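UDP-glucose 4-epimerase (Campylobacter jejuni subsp. jejuni serotype O:2, PDB 7K3P) probably interconverts UDP-glucose and UDP-galactose, and the corresponding N-acetylated UDP-sugars, by inverting C4 of the hexose with the help of bound NAD. Local coordinates at residues M104-T115 against N160-S169. The protein carries 2 engineered substitutions. Sequence-based numbering, arbitrary orientation.
With NAD (nicotinamide-adenine-dinucleotide), chain C.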
loop_
_atom_site.group_PDB
_atom_site.type_symbol
_atom_site.label_atom_id
_atom_site.label_comp_id
_atom_site.label_asym_id
_atom_site.label_seq_id
_atom_site.Cartn_x
_atom_site.Cartn_y
_atom_site.Cartn_z
ATOM N N MET A 104 -4.069 -15.042 2.080
ATOM C CA MET A 104 -5.291 -14.960 2.876
ATOM C C MET A 104 -5.026 -15.413 4.301
ATOM O O MET A 104 -5.554 -14.839 5.255
ATOM C CB MET A 104 -6.410 -15.788 2.231
ATOM C CG MET A 104 -6.858 -15.234 0.879
ATOM S SD MET A 104 -7.915 -16.323 -0.128
ATOM C CE MET A 104 -9.411 -16.376 0.863
ATOM N N GLN A 105 -4.173 -16.424 4.452
ATOM C CA GLN A 105 -3.840 -16.928 5.783
ATOM C C GLN A 105 -2.751 -16.123 6.488
ATOM O O GLN A 105 -2.742 -16.032 7.713
ATOM C CB GLN A 105 -3.446 -18.406 5.719
ATOM C CG GLN A 105 -4.655 -19.326 5.638
ATOM C CD GLN A 105 -4.320 -20.685 5.060
ATOM O OE1 GLN A 105 -3.196 -20.926 4.607
ATOM N NE2 GLN A 105 -5.299 -21.587 5.073
ATOM N N ASN A 106 -1.843 -15.535 5.711
ATOM C CA ASN A 106 -0.686 -14.864 6.279
ATOM C C ASN A 106 -0.456 -13.556 5.534
ATOM O O ASN A 106 0.533 -13.413 4.814
ATOM C CB ASN A 106 0.546 -15.780 6.152
ATOM C CG ASN A 106 1.752 -15.270 6.924
ATOM O OD1 ASN A 106 1.757 -14.146 7.440
ATOM N ND2 ASN A 106 2.787 -16.102 7.007
ATOM N N PRO A 107 -1.376 -12.598 5.694
ATOM C CA PRO A 107 -1.258 -11.346 4.940
ATOM C C PRO A 107 0.037 -10.595 5.224
ATOM O O PRO A 107 0.577 -10.013 4.288
ATOM C CB PRO A 107 -2.472 -10.520 5.411
ATOM C CG PRO A 107 -2.922 -11.193 6.725
ATOM C CD PRO A 107 -2.615 -12.650 6.493
ATOM N N LEU A 108 0.524 -10.589 6.465
ATOM C CA LEU A 108 1.695 -9.767 6.775
ATOM C C LEU A 108 2.962 -10.235 6.034
ATOM O O LEU A 108 3.831 -9.426 5.691
ATOM C CB LEU A 108 1.900 -9.612 8.295
ATOM C CG LEU A 108 1.149 -8.433 8.953
ATOM C CD1 LEU A 108 1.635 -7.117 8.364
ATOM C CD2 LEU A 108 -0.376 -8.523 8.816
ATOM N N LYS A 109 3.050 -11.528 5.750
ATOM C CA LYS A 109 4.166 -12.041 4.950
ATOM C C LYS A 109 4.154 -11.419 3.548
ATOM O O LYS A 109 5.206 -11.110 2.970
ATOM C CB LYS A 109 4.092 -13.572 4.852
ATOM C CG LYS A 109 5.004 -14.186 3.800
ATOM C CD LYS A 109 4.966 -15.727 3.837
ATOM C CE LYS A 109 5.941 -16.321 2.828
ATOM N NZ LYS A 109 5.993 -17.822 2.851
ATOM N N TYR A 110 2.957 -11.233 3.006
ATOM C CA TYR A 110 2.808 -10.666 1.667
ATOM C C TYR A 110 3.095 -9.163 1.650
ATOM O O TYR A 110 3.862 -8.684 0.819
ATOM C CB TYR A 110 1.453 -11.063 1.054
ATOM C CG TYR A 110 1.576 -12.471 0.530
ATOM C CD1 TYR A 110 1.717 -13.546 1.405
ATOM C CD2 TYR A 110 1.662 -12.718 -0.833
ATOM C CE1 TYR A 110 1.902 -14.833 0.930
ATOM C CE2 TYR A 110 1.836 -13.995 -1.311
ATOM C CZ TYR A 110 1.957 -15.047 -0.431
ATOM O OH TYR A 110 2.147 -16.315 -0.923
ATOM N N TYR A 111 2.530 -8.426 2.597
ATOM C CA TYR A 111 2.851 -7.014 2.696
ATOM C C TYR A 111 4.332 -6.739 2.990
ATOM O O TYR A 111 4.866 -5.727 2.533
ATOM C CB TYR A 111 1.952 -6.319 3.720
ATOM C CG TYR A 111 0.513 -6.222 3.258
ATOM C CD1 TYR A 111 0.174 -5.466 2.127
ATOM C CD2 TYR A 111 -0.504 -6.883 3.940
ATOM C CE1 TYR A 111 -1.149 -5.371 1.692
ATOM C CE2 TYR A 111 -1.846 -6.798 3.512
ATOM C CZ TYR A 111 -2.152 -6.048 2.392
ATOM O OH TYR A 111 -3.455 -5.952 1.974
ATOM N N MET A 112 4.981 -7.615 3.761
ATOM C CA MET A 112 6.410 -7.466 4.050
ATOM C C MET A 112 7.265 -7.830 2.837
ATOM O O MET A 112 8.107 -7.048 2.421
ATOM C CB MET A 112 6.836 -8.318 5.258
ATOM C CG MET A 112 6.281 -7.813 6.587
ATOM S SD MET A 112 6.834 -6.154 7.054
ATOM C CE MET A 112 8.540 -6.477 7.503
ATOM N N ASN A 113 7.054 -9.013 2.274
ATOM C CA ASN A 113 7.962 -9.490 1.242
ATOM C C ASN A 113 7.696 -8.834 -0.114
ATOM O O ASN A 113 8.603 -8.665 -0.933
ATOM C CB ASN A 113 7.913 -11.011 1.118
ATOM C CG ASN A 113 9.154 -11.571 0.429
ATOM O OD1 ASN A 113 10.283 -11.160 0.728
ATOM N ND2 ASN A 113 8.951 -12.495 -0.506
ATOM N N ASN A 114 6.452 -8.437 -0.334
ATOM C CA ASN A 114 6.110 -7.751 -1.572
ATOM C C ASN A 114 6.159 -6.228 -1.419
ATOM O O ASN A 114 7.122 -5.595 -1.837
ATOM C CB ASN A 114 4.753 -8.250 -2.079
ATOM C CG ASN A 114 4.771 -9.732 -2.404
ATOM O OD1 ASN A 114 5.821 -10.384 -2.337
ATOM N ND2 ASN A 114 3.613 -10.276 -2.774
ATOM N N THR A 115 5.152 -5.645 -0.780
ATOM C CA THR A 115 5.037 -4.187 -0.699
ATOM C C THR A 115 6.203 -3.483 0.011
ATOM O O THR A 115 6.723 -2.467 -0.469
ATOM C CB THR A 115 3.737 -3.803 0.010
ATOM O OG1 THR A 115 2.655 -4.583 -0.538
ATOM C CG2 THR A 115 3.458 -2.336 -0.154
ATOM N N ASN A 160 -7.742 -9.984 -2.418
ATOM C CA ASN A 160 -6.924 -10.706 -1.453
ATOM C C ASN A 160 -5.641 -9.939 -1.166
ATOM O O ASN A 160 -5.309 -9.002 -1.888
ATOM C CB ASN A 160 -6.625 -12.122 -1.941
ATOM C CG ASN A 160 -6.033 -12.135 -3.329
ATOM O OD1 ASN A 160 -4.881 -11.723 -3.526
ATOM N ND2 ASN A 160 -6.816 -12.606 -4.308
ATOM N N PRO A 161 -4.935 -10.309 -0.085
ATOM C CA PRO A 161 -3.751 -9.529 0.289
ATOM C C PRO A 161 -2.640 -9.617 -0.762
ATOM O O PRO A 161 -1.898 -8.640 -0.912
ATOM C CB PRO A 161 -3.317 -10.162 1.618
ATOM C CG PRO A 161 -4.617 -10.807 2.174
ATOM C CD PRO A 161 -5.291 -11.324 0.928
ATOM N N TYR A 162 -2.515 -10.742 -1.468
ATOM C CA TYR A 162 -1.528 -10.815 -2.541
ATOM C C TYR A 162 -1.814 -9.732 -3.577
ATOM O O TYR A 162 -0.932 -8.943 -3.924
ATOM C CB TYR A 162 -1.511 -12.196 -3.207
ATOM C CG TYR A 162 -0.718 -12.241 -4.516
ATOM C CD1 TYR A 162 0.670 -12.085 -4.524
ATOM C CD2 TYR A 162 -1.362 -12.435 -5.737
ATOM C CE1 TYR A 162 1.394 -12.122 -5.709
ATOM C CE2 TYR A 162 -0.645 -12.479 -6.928
ATOM C CZ TYR A 162 0.729 -12.328 -6.905
ATOM O OH TYR A 162 1.423 -12.385 -8.085
ATOM N N GLY A 163 -3.053 -9.681 -4.064
ATOM C CA GLY A 163 -3.428 -8.677 -5.050
ATOM C C GLY A 163 -3.241 -7.250 -4.556
ATOM O O GLY A 163 -2.757 -6.381 -5.300
ATOM N N ARG A 164 -3.636 -6.998 -3.310
ATOM C CA ARG A 164 -3.449 -5.685 -2.700
ATOM C C ARG A 164 -1.974 -5.329 -2.559
ATOM O O ARG A 164 -1.594 -4.173 -2.755
ATOM C CB ARG A 164 -4.132 -5.607 -1.319
ATOM C CG ARG A 164 -5.649 -5.489 -1.393
ATOM C CD ARG A 164 -6.296 -5.282 -0.037
ATOM N NE ARG A 164 -6.543 -6.543 0.651
ATOM C CZ ARG A 164 -7.607 -7.317 0.429
ATOM N NH1 ARG A 164 -8.503 -6.948 -0.475
ATOM N NH2 ARG A 164 -7.774 -8.459 1.101
ATOM N N SER A 165 -1.149 -6.314 -2.197
ATOM C CA SER A 165 0.271 -6.051 -1.947
ATOM C C SER A 165 0.975 -5.617 -3.231
ATOM O O SER A 165 1.915 -4.824 -3.198
ATOM C CB SER A 165 0.979 -7.274 -1.330
ATOM O OG SER A 165 1.213 -8.305 -2.273
ATOM N N LYS A 166 0.517 -6.148 -4.361
ATOM C CA LYS A 166 1.069 -5.790 -5.664
ATOM C C LYS A 166 0.564 -4.430 -6.138
ATOM O O LYS A 166 1.334 -3.623 -6.660
ATOM C CB LYS A 166 0.754 -6.892 -6.679
ATOM C CG LYS A 166 1.582 -8.164 -6.463
ATOM C CD LYS A 166 3.053 -7.924 -6.858
ATOM C CE LYS A 166 3.767 -9.235 -7.083
ATOM N NZ LYS A 166 5.167 -9.003 -7.556
ATOM N N LEU A 167 -0.725 -4.166 -5.938
ATOM C CA LEU A 167 -1.320 -2.883 -6.321
ATOM C C LEU A 167 -0.685 -1.730 -5.548
ATOM O O LEU A 167 -0.457 -0.646 -6.092
ATOM C CB LEU A 167 -2.822 -2.896 -6.019
ATOM C CG LEU A 167 -3.537 -1.566 -6.281
ATOM C CD1 LEU A 167 -3.297 -1.132 -7.726
ATOM C CD2 LEU A 167 -5.041 -1.693 -5.982
ATOM N N MET A 168 -0.428 -1.953 -4.261
ATOM C CA MET A 168 0.257 -0.947 -3.471
ATOM C C MET A 168 1.621 -0.598 -4.075
ATOM O O MET A 168 1.982 0.579 -4.149
ATOM C CB MET A 168 0.414 -1.423 -2.032
ATOM C CG MET A 168 -0.907 -1.455 -1.245
ATOM S SD MET A 168 -0.598 -2.023 0.443
ATOM C CE MET A 168 -2.288 -2.120 1.048
ATOM N N SER A 169 2.376 -1.606 -4.508
ATOM C CA SER A 169 3.672 -1.321 -5.143
ATOM C C SER A 169 3.499 -0.564 -6.461
ATOM O O SER A 169 4.291 0.331 -6.764
ATOM C CB SER A 169 4.525 -2.578 -5.338
ATOM O OG SER A 169 5.013 -3.043 -4.093
HETATM P PA NAD C . 9.152 -17.530 -8.051
HETATM O O1A NAD C . 8.887 -17.886 -6.608
HETATM O O2A NAD C . 9.643 -18.726 -8.816
HETATM O O5B NAD C . 10.267 -16.418 -8.162
HETATM C C5B NAD C . 10.461 -15.570 -7.068
HETATM C C4B NAD C . 11.910 -15.422 -6.813
HETATM O O4B NAD C . 12.183 -14.332 -5.981
HETATM C C3B NAD C . 12.493 -16.697 -6.129
HETATM O O3B NAD C . 13.667 -17.321 -6.773
HETATM C C2B NAD C . 12.661 -16.257 -4.655
HETATM O O2B NAD C . 13.665 -16.912 -4.005
HETATM C C1B NAD C . 12.941 -14.803 -4.864
HETATM N N9A NAD C . 12.677 -13.999 -3.660
HETATM C C8A NAD C . 11.525 -13.948 -2.960
HETATM N N7A NAD C . 11.654 -13.125 -1.907
HETATM C C5A NAD C . 12.893 -12.617 -1.896
HETATM C C6A NAD C . 13.588 -11.733 -1.055
HETATM N N6A NAD C . 12.921 -11.152 0.086
HETATM N N1A NAD C . 14.865 -11.404 -1.332
HETATM C C2A NAD C . 15.517 -11.920 -2.389
HETATM N N3A NAD C . 14.880 -12.803 -3.227
HETATM C C4A NAD C . 13.582 -13.162 -3.009
HETATM O O3 NAD C . 7.799 -16.963 -8.664
HETATM P PN NAD C . 7.569 -16.726 -10.207
HETATM O O1N NAD C . 8.881 -16.820 -10.964
HETATM O O2N NAD C . 6.608 -17.771 -10.687
HETATM O O5D NAD C . 6.938 -15.287 -10.382
HETATM C C5D NAD C . 7.798 -14.172 -10.327
HETATM C C4D NAD C . 7.017 -12.868 -10.337
HETATM O O4D NAD C . 6.032 -12.868 -11.346
HETATM C C3D NAD C . 6.385 -12.502 -8.999
HETATM O O3D NAD C . 6.489 -11.150 -8.796
HETATM C C2D NAD C . 4.953 -12.800 -9.148
HETATM O O2D NAD C . 4.131 -12.054 -8.329
HETATM C C1D NAD C . 4.756 -12.555 -10.667
HETATM N N1N NAD C . 3.567 -13.299 -11.293
HETATM C C2N NAD C . 3.696 -14.671 -11.380
HETATM C C3N NAD C . 2.661 -15.413 -11.941
HETATM C C7N NAD C . 2.788 -16.911 -12.041
HETATM O O7N NAD C . 3.769 -17.504 -11.618
HETATM N N7N NAD C . 1.725 -17.650 -12.637
HETATM C C4N NAD C . 1.531 -14.769 -12.409
HETATM C C5N NAD C . 1.415 -13.401 -12.317
HETATM C C6N NAD C . 2.446 -12.638 -11.751
HETATM O O HOH W 1 6.292 -0.393 -3.163
#
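Ser165 OG is gripped from both helices: it accepts a hydrogen bond from Asn114 ND2 at 3.1 Å, nearly in the amide plane of Asn114, and donates to Tyr162 O at 2.8 Å within its own helix. With chi1 at 75°, the hydroxyl stands between backbone N and carbonyl carbon, which sets it between Asn114 ND2 and Tyr162 O. Asn114 OD1 accepts from Ser97 N, which fixes the flip of the amide. One residue on, Thr115 OG1 donates to Ser165 O at 2.8 Å, in the carbonyl plane and on a lone pair. Ser165 sits as a knob among Tyr110, Tyr111, Asn114 and Thr115. Segments 107-115 and 161-169 run roughly parallel, crossing at -27° with axes 8.8 Å apart, as neighbouring helices on one side of the Rossmann-type sheet of this extended short-chain dehydrogenase/reductase. Tyr162 and Lys166 form the YxxxK pair of that family, and both hold the nicotinamide ribose of NAD: Tyr162 OH shares a hydrogen bond with NAD O2D at 2.7 Å, while Lys166 NZ donates to NAD O3D and also to Ser136 O. Tyr110 meets the Tyr162 ring at its edge, CD2 to CD1 3.9 Å, and its hydroxyl is tied to Glu102 and Glu99. At the adenine end, Asn113 OD1 accepts from NAD N6A and Asn113 ND2 donates to N7A. On the subunit-facing side the Tyr111 ring fits among Pro161, Arg164, Ser165 and Met168; Met168 SD, 4.8 Å from the ring centroid and 66° off its normal, makes an oblique Met-aromatic contact, and its CE methyl touches CE1. Tyr111 OH lies at the edge of the Arg164 guanidinium, and both engage Asp175 of the second subunit, by hydrogen bond and salt bridge respectively. Pro107 CB rests 3.9 Å from Pro161 CG, near Met104, whose CG lies by Pro161 CD.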